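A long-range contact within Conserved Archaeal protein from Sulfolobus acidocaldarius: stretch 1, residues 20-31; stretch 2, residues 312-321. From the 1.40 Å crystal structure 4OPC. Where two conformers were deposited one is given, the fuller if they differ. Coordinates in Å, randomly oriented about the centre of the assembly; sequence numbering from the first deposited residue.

Stretch 1, residues 20-31: SAAYQLSRRGLK
Stretch 2 312-321: AAKAILSAFE

How do the two stretches lie against each other? Residues 312-321 are helical throughout, part of a longer helix. Stretch 1 enters in the last turns of another helix that begins earlier in the chain, then continues as loop through Lys 31. The helix axes approach to 9.1 Å, their N-to-C directions 47° apart. The register is set where Leu 25 CA lies 5.5 Å from Ala 313 CA. About 402 Å² is buried, both sides summed, and no hydrogen bond crosses, so the contact rests on packing.

What does Leu 317 touch, the residue that covers the most surface? Its CA-to-CB bond points toward stretch 1, and chi1 -66° (m) with chi2 171° (t) sets its branches among three residues of that stretch. Leu 317 CG is 4.1 Å from Leu 25 CD2, Leu 317 CD2 is 4.0 Å from Leu 30 CD1, and Leu 317 CD1 is 3.5 Å from Arg 28 NE. The last methyl lies over one face of the guanidinium, a flat surface against which an apolar group can pack. Arg 28 has chi1 -73° (m), chi2 173° (t), chi3 179° (t) and chi4 -85°.

How does Leu 25 reach the helix when its CA-to-CB bond points sideways? The rotamer, chi1 -76° (m) and chi2 165° (t), brings the end of the side chain nearer. Leu 25 CD2 sits 3.8 Å from Ala 313 CA and 4.0 Å from Ile 316 CG2, while Leu 25 CG is 3.8 Å from Ala 313 CB. Ala 313 points toward stretch 1, and its small side chain also meets Gln 24, CB to CB at 3.5 Å. Gln 24 starts toward the helix, but with chi1 -60° (m) and chi2 -79° (m) its end leads away, and its NE2 is hydrogen-bonded elsewhere in the structure.

How does the chain beyond the helix bring Leu 30 back to the contact? Ser 26 OG donates to Tyr 23 O at 2.7 Å. Arg 27 (phi/psi 59/28) and Gly 29 (85/9) both take positive phi; at Gly 29 a CB would jam against the preceding carbonyl O. Leu 30 (-83/152) then points toward stretch 2 with chi1 -67° (m) and chi2 174° (t). Leu 30 CD2 lies 4.1 Å from the centroid of the Phe 320 ring, only 2° off the normal, a CH-pi contact over the face. Phe 320 presents that face with chi1 -85° (m) and chi2 -82°.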

ATOM      1  N   SER A  20      -5.249   4.417  11.936  1.00 13.35           N
ATOM      2  CA  SER A  20      -6.353   5.109  11.261  0.60 10.93           C
ATOM      3  C   SER A  20      -7.695   4.558  11.712  1.00 14.79           C
ATOM      4  O   SER A  20      -8.624   5.299  12.003  1.00 15.19           O
ATOM      5  CB  SER A  20      -6.236   4.990   9.740  0.60 14.55           C
ATOM      6  OG  SER A  20      -5.204   5.818   9.256  0.60 17.87           O
ATOM      7  N   ALA A  21      -7.797   3.236  11.769  1.00 13.84           N
ATOM      8  CA  ALA A  21      -9.031   2.612  12.242  1.00 13.36           C
ATOM      9  C   ALA A  21      -9.344   3.060  13.674  1.00 13.23           C
ATOM     10  O   ALA A  21     -10.489   3.420  13.984  1.00 14.77           O
ATOM     11  CB  ALA A  21      -8.926   1.089  12.159  1.00 15.67           C
ATOM     12  N   ALA A  22      -8.332   3.042  14.539  1.00 11.79           N
ATOM     13  CA  ALA A  22      -8.513   3.441  15.935  1.00 12.39           C
ATOM     14  C   ALA A  22      -8.980   4.893  16.015  1.00 14.19           C
ATOM     15  O   ALA A  22      -9.931   5.218  16.741  1.00 14.90           O
ATOM     16  CB  ALA A  22      -7.216   3.263  16.708  1.00 14.49           C
ATOM     17  N   TYR A  23      -8.317   5.774  15.266  1.00 14.92           N
ATOM     18  CA  TYR A  23      -8.654   7.185  15.312  1.00 13.94           C
ATOM     19  C   TYR A  23     -10.082   7.424  14.817  1.00 14.56           C
ATOM     20  O   TYR A  23     -10.864   8.133  15.454  1.00 16.29           O
ATOM     21  CB  TYR A  23      -7.652   8.005  14.499  1.00 15.45           C
ATOM     22  CG  TYR A  23      -7.840   9.485  14.660  1.00 16.20           C
ATOM     23  CD1 TYR A  23      -7.310  10.158  15.758  1.00 18.72           C
ATOM     24  CD2 TYR A  23      -8.562  10.215  13.733  1.00 20.76           C
ATOM     25  CE1 TYR A  23      -7.489  11.521  15.917  1.00 21.52           C
ATOM     26  CE2 TYR A  23      -8.744  11.582  13.881  1.00 29.46           C
ATOM     27  CZ  TYR A  23      -8.205  12.224  14.973  1.00 28.44           C
ATOM     28  OH  TYR A  23      -8.376  13.581  15.129  1.00 32.96           O
ATOM     29  N   GLN A  24     -10.431   6.797  13.701  1.00 14.35           N
ATOM     30  CA  GLN A  24     -11.749   6.977  13.104  1.00 14.50           C
ATOM     31  C   GLN A  24     -12.888   6.385  13.943  1.00 17.10           C
ATOM     32  O   GLN A  24     -14.030   6.815  13.813  1.00 19.16           O
ATOM     33  CB  GLN A  24     -11.773   6.406  11.671  1.00 15.82           C
ATOM     34  CG  GLN A  24     -10.773   7.051  10.719  1.00 16.70           C
ATOM     35  CD  GLN A  24     -11.215   8.392  10.181  1.00 20.17           C
ATOM     36  OE1 GLN A  24     -12.123   9.032  10.715  1.00 24.54           O
ATOM     37  NE2 GLN A  24     -10.565   8.836   9.113  1.00 22.06           N
ATOM     38  N   LEU A  25     -12.581   5.396  14.780  1.00 15.49           N
ATOM     39  CA  LEU A  25     -13.597   4.790  15.651  1.00 14.93           C
ATOM     40  C   LEU A  25     -13.723   5.478  17.002  1.00 16.59           C
ATOM     41  O   LEU A  25     -14.639   5.181  17.768  1.00 18.52           O
ATOM     42  CB  LEU A  25     -13.311   3.308  15.873  1.00 15.29           C
ATOM     43  CG  LEU A  25     -13.647   2.388  14.702  1.00 14.51           C
ATOM     44  CD1 LEU A  25     -12.980   1.036  14.908  1.00 21.27           C
ATOM     45  CD2 LEU A  25     -15.146   2.247  14.547  1.00 19.55           C
ATOM     46  N   SER A  26     -12.818   6.410  17.288  1.00 16.79           N
ATOM     47  CA  SER A  26     -12.743   7.006  18.617  1.00 16.51           C
ATOM     48  C   SER A  26     -13.828   8.065  18.862  1.00 15.81           C
ATOM     49  O   SER A  26     -14.497   8.518  17.933  1.00 19.87           O
ATOM     50  CB  SER A  26     -11.343   7.583  18.859  1.00 17.95           C
ATOM     51  OG  SER A  26     -11.119   8.751  18.087  1.00 18.39           O
ATOM     52  N   ARG A  27     -13.989   8.455  20.125  1.00 16.15           N
ATOM     53  CA  ARG A  27     -15.023   9.401  20.551  1.00 18.05           C
ATOM     54  C   ARG A  27     -16.449   8.956  20.236  1.00 17.53           C
ATOM     55  O   ARG A  27     -17.338   9.784  20.082  1.00 20.47           O
ATOM     56  CB  ARG A  27     -14.779  10.801  19.977  1.00 21.47           C
ATOM     57  CG  ARG A  27     -13.713  11.575  20.697  1.00 23.52           C
ATOM     58  CD  ARG A  27     -13.861  13.074  20.523  1.00 24.90           C
ATOM     59  NE  ARG A  27     -12.832  13.750  21.305  1.00 23.87           N
ATOM     60  CZ  ARG A  27     -12.419  14.993  21.117  1.00 23.75           C
ATOM     61  NH1 ARG A  27     -12.968  15.754  20.180  1.00 26.44           N
ATOM     62  NH2 ARG A  27     -11.464  15.494  21.891  1.00 27.36           N
ATOM     63  N   ARG A  28     -16.671   7.648  20.177  1.00 19.67           N
ATOM     64  CA  ARG A  28     -18.001   7.143  19.856  1.00 21.18           C
ATOM     65  C   ARG A  28     -18.643   6.269  20.931  1.00 21.98           C
ATOM     66  O   ARG A  28     -19.759   5.788  20.752  1.00 28.03           O
ATOM     67  CB  ARG A  28     -17.979   6.426  18.512  1.00 19.99           C
ATOM     68  CG  ARG A  28     -17.859   7.415  17.366  1.00 22.71           C
ATOM     69  CD  ARG A  28     -17.655   6.733  16.042  1.00 35.17           C
ATOM     70  NE  ARG A  28     -17.561   7.721  14.971  1.00 49.83           N
ATOM     71  CZ  ARG A  28     -18.608   8.247  14.343  1.00 47.19           C
ATOM     72  NH1 ARG A  28     -19.841   7.876  14.664  1.00 49.89           N
ATOM     73  NH2 ARG A  28     -18.420   9.142  13.386  1.00 38.95           N
ATOM     74  N   GLY A  29     -17.951   6.082  22.048  1.00 21.45           N
ATOM     75  CA  GLY A  29     -18.508   5.315  23.149  1.00 23.82           C
ATOM     76  C   GLY A  29     -18.310   3.813  23.017  1.00 23.91           C
ATOM     77  O   GLY A  29     -18.878   3.045  23.795  1.00 25.56           O
ATOM     78  N   LEU A  30     -17.519   3.390  22.035  1.00 20.08           N
ATOM     79  CA  LEU A  30     -17.171   1.980  21.889  1.00 18.16           C
ATOM     80  C   LEU A  30     -15.999   1.625  22.795  1.00 18.33           C
ATOM     81  O   LEU A  30     -15.187   2.483  23.141  1.00 21.97           O
ATOM     82  CB  LEU A  30     -16.799   1.657  20.440  1.00 19.57           C
ATOM     83  CG  LEU A  30     -17.908   1.734  19.387  1.00 21.35           C
ATOM     84  CD1 LEU A  30     -17.311   1.533  18.008  1.00 22.44           C
ATOM     85  CD2 LEU A  30     -19.000   0.704  19.647  1.00 24.93           C
ATOM     86  N   LYS A  31     -15.933   0.365  23.205  1.00 17.46           N
ATOM     87  CA  LYS A  31     -14.793  -0.124  23.977  1.00 17.10           C
ATOM     88  C   LYS A  31     -13.838  -0.799  23.000  1.00 16.94           C
ATOM     89  O   LYS A  31     -14.132  -1.871  22.469  1.00 18.17           O
ATOM     90  CB  LYS A  31     -15.239  -1.108  25.063  1.00 20.83           C
ATOM     91  CG  LYS A  31     -14.134  -1.470  26.044  1.00 24.39           C
ATOM     92  CD  LYS A  31     -14.616  -2.434  27.113  1.00 27.38           C
ATOM     93  CE  LYS A  31     -13.472  -2.832  28.028  1.00 30.77           C
ATOM     94  NZ  LYS A  31     -12.851  -1.644  28.688  1.00 33.20           N
ATOM     95  N   ALA A 312     -13.056   0.745   7.201  1.00 12.71           N
ATOM     96  CA  ALA A 312     -13.303  -0.210   8.270  1.00 11.79           C
ATOM     97  C   ALA A 312     -14.140   0.405   9.377  1.00 12.72           C
ATOM     98  O   ALA A 312     -15.087  -0.213   9.868  1.00 12.85           O
ATOM     99  CB  ALA A 312     -11.995  -0.736   8.830  1.00 13.90           C
ATOM    100  N   ALA A 313     -13.788   1.621   9.775  1.00 12.84           N
ATOM    101  CA  ALA A 313     -14.537   2.300  10.823  1.00 13.90           C
ATOM    102  C   ALA A 313     -15.996   2.482  10.404  1.00 14.83           C
ATOM    103  O   ALA A 313     -16.920   2.254  11.201  1.00 16.56           O
ATOM    104  CB  ALA A 313     -13.904   3.630  11.144  1.00 16.54           C
ATOM    105  N   LYS A 314     -16.210   2.882   9.154  1.00 16.06           N
ATOM    106  CA  LYS A 314     -17.573   3.078   8.657  1.00 17.95           C
ATOM    107  C   LYS A 314     -18.390   1.786   8.701  1.00 15.88           C
ATOM    108  O   LYS A 314     -19.552   1.785   9.128  1.00 19.26           O
ATOM    109  CB  LYS A 314     -17.543   3.604   7.224  1.00 19.45           C
ATOM    110  CG  LYS A 314     -17.465   5.110   7.107  1.00 39.31           C
ATOM    111  CD  LYS A 314     -17.547   5.536   5.647  1.00 52.29           C
ATOM    112  CE  LYS A 314     -18.747   4.905   4.952  1.00 45.81           C
ATOM    113  NZ  LYS A 314     -18.965   5.469   3.589  1.00 53.95           N
ATOM    114  N   ALA A 315     -17.785   0.691   8.261  1.00 15.31           N
ATOM    115  CA  ALA A 315     -18.458  -0.597   8.213  1.00 15.05           C
ATOM    116  C   ALA A 315     -18.782  -1.096   9.619  1.00 16.81           C
ATOM    117  O   ALA A 315     -19.853  -1.663   9.864  1.00 16.13           O
ATOM    118  CB  ALA A 315     -17.593  -1.611   7.468  1.00 17.02           C
ATOM    119  N   ILE A 316     -17.854  -0.880  10.541  1.00 14.53           N
ATOM    120  CA  ILE A 316     -18.036  -1.323  11.915  1.00 15.89           C
ATOM    121  C   ILE A 316     -19.155  -0.549  12.596  1.00 19.03           C
ATOM    122  O   ILE A 316     -20.002  -1.142  13.272  1.00 16.95           O
ATOM    123  CB  ILE A 316     -16.715  -1.221  12.685  1.00 14.08           C
ATOM    124  CG1 ILE A 316     -15.784  -2.329  12.202  1.00 13.88           C
ATOM    125  CG2 ILE A 316     -16.935  -1.332  14.192  1.00 16.13           C
ATOM    126  CD1 ILE A 316     -14.346  -2.143  12.619  1.00 14.76           C
ATOM    127  N   LEU A 317     -19.190   0.765  12.385  1.00 15.10           N
ATOM    128  CA  LEU A 317     -20.271   1.569  12.949  1.00 17.30           C
ATOM    129  C   LEU A 317     -21.628   1.105  12.424  1.00 20.00           C
ATOM    130  O   LEU A 317     -22.595   1.041  13.184  1.00 21.53           O
ATOM    131  CB  LEU A 317     -20.035   3.059  12.699  1.00 22.42           C
ATOM    132  CG  LEU A 317     -18.805   3.602  13.432  1.00 19.78           C
ATOM    133  CD1 LEU A 317     -18.472   5.016  12.978  1.00 26.91           C
ATOM    134  CD2 LEU A 317     -18.984   3.542  14.945  1.00 27.75           C
ATOM    135  N   SER A 318     -21.710   0.754  11.146  1.00 21.84           N
ATOM    136  CA  SER A 318     -22.957   0.237  10.600  0.53 26.23           C
ATOM    137  C   SER A 318     -23.337  -1.102  11.229  1.00 29.06           C
ATOM    138  O   SER A 318     -24.504  -1.328  11.570  1.00 23.89           O
ATOM    139  CB  SER A 318     -22.866   0.122   9.080  0.53 28.70           C
ATOM    140  OG  SER A 318     -22.757   1.408   8.502  0.53 26.80           O
ATOM    141  N   ALA A 319     -22.354  -1.977  11.407  1.00 20.06           N
ATOM    142  CA  ALA A 319     -22.597  -3.282  12.013  1.00 18.93           C
ATOM    143  C   ALA A 319     -23.125  -3.168  13.440  1.00 20.26           C
ATOM    144  O   ALA A 319     -23.955  -3.979  13.865  1.00 19.15           O
ATOM    145  CB  ALA A 319     -21.333  -4.131  11.976  1.00 19.12           C
ATOM    146  N   PHE A 320     -22.649  -2.174  14.187  1.00 17.45           N
ATOM    147  CA  PHE A 320     -23.173  -1.959  15.534  1.00 19.83           C
ATOM    148  C   PHE A 320     -24.618  -1.456  15.523  1.00 20.49           C
ATOM    149  O   PHE A 320     -25.350  -1.664  16.488  1.00 25.41           O
ATOM    150  CB  PHE A 320     -22.230  -1.080  16.375  1.00 18.41           C
ATOM    151  CG  PHE A 320     -21.143  -1.870  17.045  1.00 16.98           C
ATOM    152  CD1 PHE A 320     -21.395  -2.538  18.236  1.00 20.84           C
ATOM    153  CD2 PHE A 320     -19.894  -1.987  16.472  1.00 17.18           C
ATOM    154  CE1 PHE A 320     -20.412  -3.300  18.847  1.00 20.48           C
ATOM    155  CE2 PHE A 320     -18.907  -2.756  17.075  1.00 17.95           C
ATOM    156  CZ  PHE A 320     -19.168  -3.413  18.265  1.00 19.16           C
ATOM    157  N   GLU A 321     -25.035  -0.839  14.420  1.00 19.63           N
ATOM    158  CA  GLU A 321     -26.421  -0.398  14.248  1.00 23.49           C
ATOM    159  C   GLU A 321     -27.363  -1.559  13.965  1.00 21.26           C
ATOM    160  O   GLU A 321     -28.511  -1.561  14.404  1.00 22.35           O
ATOM    161  CB  GLU A 321     -26.540   0.558  13.062  1.00 28.06           C
ATOM    162  CG  GLU A 321     -25.794   1.860  13.183  1.00 44.06           C
ATOM    163  CD  GLU A 321     -25.927   2.699  11.927  1.00 55.20           C
ATOM    164  OE1 GLU A 321     -26.663   2.280  11.004  1.00 44.84           O
ATOM    165  OE2 GLU A 321     -25.303   3.778  11.858  1.00 50.25           O
TER